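Local coordinates for protein nitric oxide dioxygenase (Rhodothermus marinus DSM 4252, PDB 6WK3) that binds heme in a globin fold, probably acts as a nitric oxide dioxygenase, and in this engineered form serves as a carbene transferase, at residues 61-71 against 122-130. The protein carries 1 engineered substitution. Numbering follows the deposited sequence.
Sequences LLAYARSIDNP and WKEAYDFLA. With HEM (protoporphyrin IX containing Fe), chain E.
In this globin fold, the C-terminal end of helix 50-66 and the turn after it pack against the N-terminal half of helix 116-145, where Tyr64 reaches across to Ala125. The two helix segments run at 102° to each other, their axes 12.0 Å apart at closest approach. Large side chains therefore bridge the gap. Tyr64 keeps CG anti to its own backbone N (chi1 -178°), which carries the ring out to the second helix. There its OH donates a hydrogen bond of 2.6 Å to Ala125 O. The hydroxyl is tilted 18° from the carbonyl plane. Ala125 O also takes the helical bond from Leu129 N, so two donors grip it. Leu129 CD2 lies over one face of the Tyr64 ring as a CH-pi contact, 3.8 Å from the centroid. CD2 of Leu129 also lies 3.7 Å from heme CMB. Leu129 thus sits between the tyrosine and the globin heme pocket, which Tyr126 and Ala130 also line. With a phenylalanine in place of Tyr64 the hydroxyl is gone, and Ala125 O would probably be left with the bond from Leu129 N alone among those described, the ring less firmly fixed against the second helix. Phe128 CD2 comes 3.4 Å from Tyr64 OH, near the plane of the tyrosine ring. Further along, Pro71 CB meets Phe128 CE2 at 3.9 Å, the two side chains crossing at about a right angle. At the other end, the six-membered ring of Trp122 fits against Leu61 and Ala65, with Ala65 CB 4.0 Å from CH2 of the indole. Trp122 NE1 is hydrogen-bonded to Ser17 OG, outside both segments. Leu21 of helix 18-39 touches both Ala65 and Trp122, while Val14 of helix 8-16 packs on Ala65, Ile68 and Ala125.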
# COMPACT_ATOMS: atom_id res chain seq x y z
N LEU A 61 -13.28 -10.98 -2.67
CA LEU A 61 -14.16 -12.09 -2.31
C LEU A 61 -14.61 -12.85 -3.55
O LEU A 61 -14.53 -14.08 -3.60
CB LEU A 61 -15.36 -11.58 -1.52
CG LEU A 61 -15.08 -11.07 -0.10
CD1 LEU A 61 -16.36 -10.53 0.50
CD2 LEU A 61 -14.47 -12.16 0.78
N LEU A 62 -15.07 -12.12 -4.57
CA LEU A 62 -15.49 -12.75 -5.81
C LEU A 62 -14.35 -13.53 -6.46
O LEU A 62 -14.51 -14.70 -6.82
CB LEU A 62 -16.03 -11.69 -6.77
CG LEU A 62 -16.72 -12.20 -8.03
CD1 LEU A 62 -17.72 -13.29 -7.71
CD2 LEU A 62 -17.40 -11.03 -8.74
N ALA A 63 -13.19 -12.89 -6.61
CA ALA A 63 -12.06 -13.56 -7.24
C ALA A 63 -11.62 -14.78 -6.44
O ALA A 63 -11.32 -15.83 -7.02
CB ALA A 63 -10.89 -12.58 -7.42
N TYR A 64 -11.59 -14.66 -5.12
CA TYR A 64 -11.19 -15.77 -4.26
C TYR A 64 -12.15 -16.95 -4.40
O TYR A 64 -11.73 -18.10 -4.44
CB TYR A 64 -11.12 -15.30 -2.82
CG TYR A 64 -10.67 -16.32 -1.80
CD1 TYR A 64 -9.60 -17.18 -2.07
CD2 TYR A 64 -11.29 -16.41 -0.57
CE1 TYR A 64 -9.17 -18.10 -1.12
CE2 TYR A 64 -10.87 -17.32 0.38
CZ TYR A 64 -9.82 -18.16 0.10
OH TYR A 64 -9.42 -19.06 1.06
N ALA A 65 -13.45 -16.66 -4.46
CA ALA A 65 -14.43 -17.73 -4.63
C ALA A 65 -14.32 -18.36 -6.01
O ALA A 65 -14.50 -19.57 -6.16
CB ALA A 65 -15.84 -17.19 -4.37
N ARG A 66 -14.00 -17.55 -7.03
CA ARG A 66 -13.81 -18.08 -8.38
C ARG A 66 -12.54 -18.91 -8.51
O ARG A 66 -12.38 -19.62 -9.51
CB ARG A 66 -13.74 -16.93 -9.39
CG ARG A 66 -15.04 -16.18 -9.63
CD ARG A 66 -15.01 -15.56 -11.01
NE ARG A 66 -15.84 -14.37 -11.14
CZ ARG A 66 -17.05 -14.36 -11.69
NH1 ARG A 66 -17.57 -15.48 -12.17
NH2 ARG A 66 -17.73 -13.22 -11.78
N SER A 67 -11.63 -18.82 -7.55
CA SER A 67 -10.34 -19.47 -7.64
C SER A 67 -10.05 -20.28 -6.38
O SER A 67 -8.89 -20.45 -6.00
CB SER A 67 -9.23 -18.45 -7.90
OG SER A 67 -7.95 -19.01 -7.69
N ILE A 68 -11.10 -20.76 -5.72
CA ILE A 68 -10.92 -21.50 -4.48
C ILE A 68 -10.24 -22.85 -4.71
O ILE A 68 -9.65 -23.40 -3.78
CB ILE A 68 -12.29 -21.65 -3.77
CG1 ILE A 68 -12.11 -22.09 -2.31
CG2 ILE A 68 -13.18 -22.63 -4.51
CD1 ILE A 68 -11.28 -21.13 -1.49
N ASP A 69 -10.30 -23.39 -5.93
CA ASP A 69 -9.58 -24.63 -6.22
C ASP A 69 -8.09 -24.40 -6.47
O ASP A 69 -7.28 -25.31 -6.25
CB ASP A 69 -10.19 -25.34 -7.43
CG ASP A 69 -11.60 -25.85 -7.17
OD1 ASP A 69 -11.93 -26.18 -6.01
OD2 ASP A 69 -12.39 -25.91 -8.14
N ASN A 70 -7.71 -23.21 -6.94
CA ASN A 70 -6.30 -22.86 -7.15
C ASN A 70 -6.03 -21.50 -6.51
O ASN A 70 -6.03 -20.47 -7.19
CB ASN A 70 -5.95 -22.86 -8.64
CG ASN A 70 -4.49 -22.53 -8.89
OD1 ASN A 70 -3.68 -22.45 -7.96
ND2 ASN A 70 -4.13 -22.35 -10.16
N PRO A 71 -5.79 -21.47 -5.20
CA PRO A 71 -5.48 -20.19 -4.55
C PRO A 71 -4.17 -19.57 -5.02
O PRO A 71 -4.02 -18.35 -4.94
CB PRO A 71 -5.42 -20.56 -3.06
CG PRO A 71 -6.17 -21.85 -2.95
CD PRO A 71 -5.89 -22.57 -4.23
N TRP A 122 -17.36 -20.82 4.44
CA TRP A 122 -16.72 -19.51 4.32
C TRP A 122 -15.80 -19.23 5.50
O TRP A 122 -14.79 -18.55 5.33
CB TRP A 122 -17.77 -18.42 4.18
CG TRP A 122 -18.10 -18.19 2.75
CD1 TRP A 122 -19.20 -18.64 2.07
CD2 TRP A 122 -17.29 -17.49 1.79
NE1 TRP A 122 -19.13 -18.25 0.75
CE2 TRP A 122 -17.97 -17.55 0.56
CE3 TRP A 122 -16.06 -16.82 1.86
CZ2 TRP A 122 -17.46 -16.96 -0.60
CZ3 TRP A 122 -15.56 -16.24 0.71
CH2 TRP A 122 -16.26 -16.31 -0.51
N LYS A 123 -16.11 -19.76 6.68
CA LYS A 123 -15.19 -19.64 7.80
C LYS A 123 -13.86 -20.32 7.49
O LYS A 123 -12.79 -19.75 7.74
CB LYS A 123 -15.80 -20.24 9.07
CG LYS A 123 -14.94 -20.07 10.31
CD LYS A 123 -15.64 -20.62 11.54
CE LYS A 123 -14.96 -20.13 12.81
NZ LYS A 123 -13.53 -20.56 12.87
N GLU A 124 -13.91 -21.53 6.92
CA GLU A 124 -12.68 -22.22 6.56
C GLU A 124 -11.95 -21.49 5.44
O GLU A 124 -10.72 -21.34 5.49
CB GLU A 124 -12.99 -23.66 6.15
N ALA A 125 -12.68 -21.03 4.42
CA ALA A 125 -12.04 -20.27 3.35
C ALA A 125 -11.46 -18.97 3.88
O ALA A 125 -10.41 -18.51 3.41
CB ALA A 125 -13.04 -19.99 2.23
N TYR A 126 -12.12 -18.36 4.87
CA TYR A 126 -11.57 -17.16 5.50
C TYR A 126 -10.33 -17.50 6.31
O TYR A 126 -9.32 -16.79 6.23
CB TYR A 126 -12.63 -16.49 6.37
CG TYR A 126 -12.11 -15.26 7.08
CD1 TYR A 126 -11.48 -15.36 8.31
CD2 TYR A 126 -12.23 -14.01 6.49
CE1 TYR A 126 -10.98 -14.24 8.94
CE2 TYR A 126 -11.74 -12.89 7.12
CZ TYR A 126 -11.12 -13.01 8.35
OH TYR A 126 -10.64 -11.89 8.97
N ASP A 127 -10.40 -18.56 7.12
CA ASP A 127 -9.28 -18.91 7.99
C ASP A 127 -8.04 -19.26 7.18
O ASP A 127 -6.91 -18.97 7.60
CB ASP A 127 -9.66 -20.08 8.90
CG ASP A 127 -10.70 -19.69 9.93
OD1 ASP A 127 -10.90 -18.48 10.17
OD2 ASP A 127 -11.33 -20.61 10.50
N PHE A 128 -8.22 -19.89 6.02
CA PHE A 128 -7.09 -20.16 5.15
C PHE A 128 -6.46 -18.85 4.68
O PHE A 128 -5.25 -18.63 4.84
CB PHE A 128 -7.54 -21.00 3.95
CG PHE A 128 -6.47 -21.20 2.90
CD1 PHE A 128 -5.55 -22.24 3.02
CD2 PHE A 128 -6.38 -20.35 1.81
CE1 PHE A 128 -4.56 -22.42 2.06
CE2 PHE A 128 -5.40 -20.53 0.85
CZ PHE A 128 -4.49 -21.57 0.97
N LEU A 129 -7.28 -17.96 4.12
CA LEU A 129 -6.76 -16.70 3.60
C LEU A 129 -6.20 -15.83 4.73
O LEU A 129 -5.16 -15.18 4.56
CB LEU A 129 -7.86 -15.96 2.84
CG LEU A 129 -7.44 -14.80 1.95
CD1 LEU A 129 -6.21 -15.16 1.12
CD2 LEU A 129 -8.60 -14.42 1.06
N ALA A 130 -6.85 -15.84 5.89
CA ALA A 130 -6.36 -15.07 7.03
C ALA A 130 -5.00 -15.56 7.50
O ALA A 130 -4.10 -14.75 7.78
CB ALA A 130 -7.37 -15.13 8.18
CHA HEM E . -7.15 -3.50 2.39
CHB HEM E . -8.89 -8.01 1.78
CHC HEM E . -8.42 -8.62 6.56
CHD HEM E . -8.25 -3.80 7.11
C1A HEM E . -7.60 -4.67 1.80
C2A HEM E . -7.68 -4.94 0.38
C3A HEM E . -8.16 -6.17 0.21
C4A HEM E . -8.40 -6.75 1.52
CMA HEM E . -8.42 -6.87 -1.14
CAA HEM E . -7.29 -3.96 -0.74
CBA HEM E . -5.82 -4.19 -1.07
CGA HEM E . -5.45 -3.39 -2.30
O1A HEM E . -4.92 -2.26 -2.14
O2A HEM E . -5.68 -3.88 -3.43
C1B HEM E . -8.86 -8.61 3.02
C2B HEM E . -9.14 -10.00 3.32
C3B HEM E . -9.02 -10.16 4.65
C4B HEM E . -8.65 -8.88 5.23
CMB HEM E . -9.52 -11.04 2.25
CAB HEM E . -9.18 -11.45 5.50
CBB HEM E . -9.08 -12.68 5.00
C1C HEM E . -8.37 -7.37 7.14
C2C HEM E . -8.31 -7.10 8.56
C3C HEM E . -8.28 -5.77 8.73
C4C HEM E . -8.29 -5.14 7.42
CMC HEM E . -8.31 -8.16 9.68
CAC HEM E . -8.21 -5.09 10.12
CBC HEM E . -8.71 -3.87 10.30
C1D HEM E . -7.81 -3.28 5.90
C2D HEM E . -7.27 -1.96 5.63
C3D HEM E . -6.98 -1.89 4.32
C4D HEM E . -7.31 -3.16 3.72
CMD HEM E . -7.10 -0.84 6.68
CAD HEM E . -6.40 -0.70 3.52
CBD HEM E . -4.92 -0.54 3.83
CGD HEM E . -4.23 0.27 2.76
O1D HEM E . -4.71 0.28 1.59
O2D HEM E . -3.18 0.89 3.07
NA HEM E . -8.04 -5.80 2.46
NB HEM E . -8.57 -7.97 4.21
NC HEM E . -8.35 -6.16 6.48
ND HEM E . -7.81 -3.97 4.71
FE HEM E . -8.31 -5.94 4.47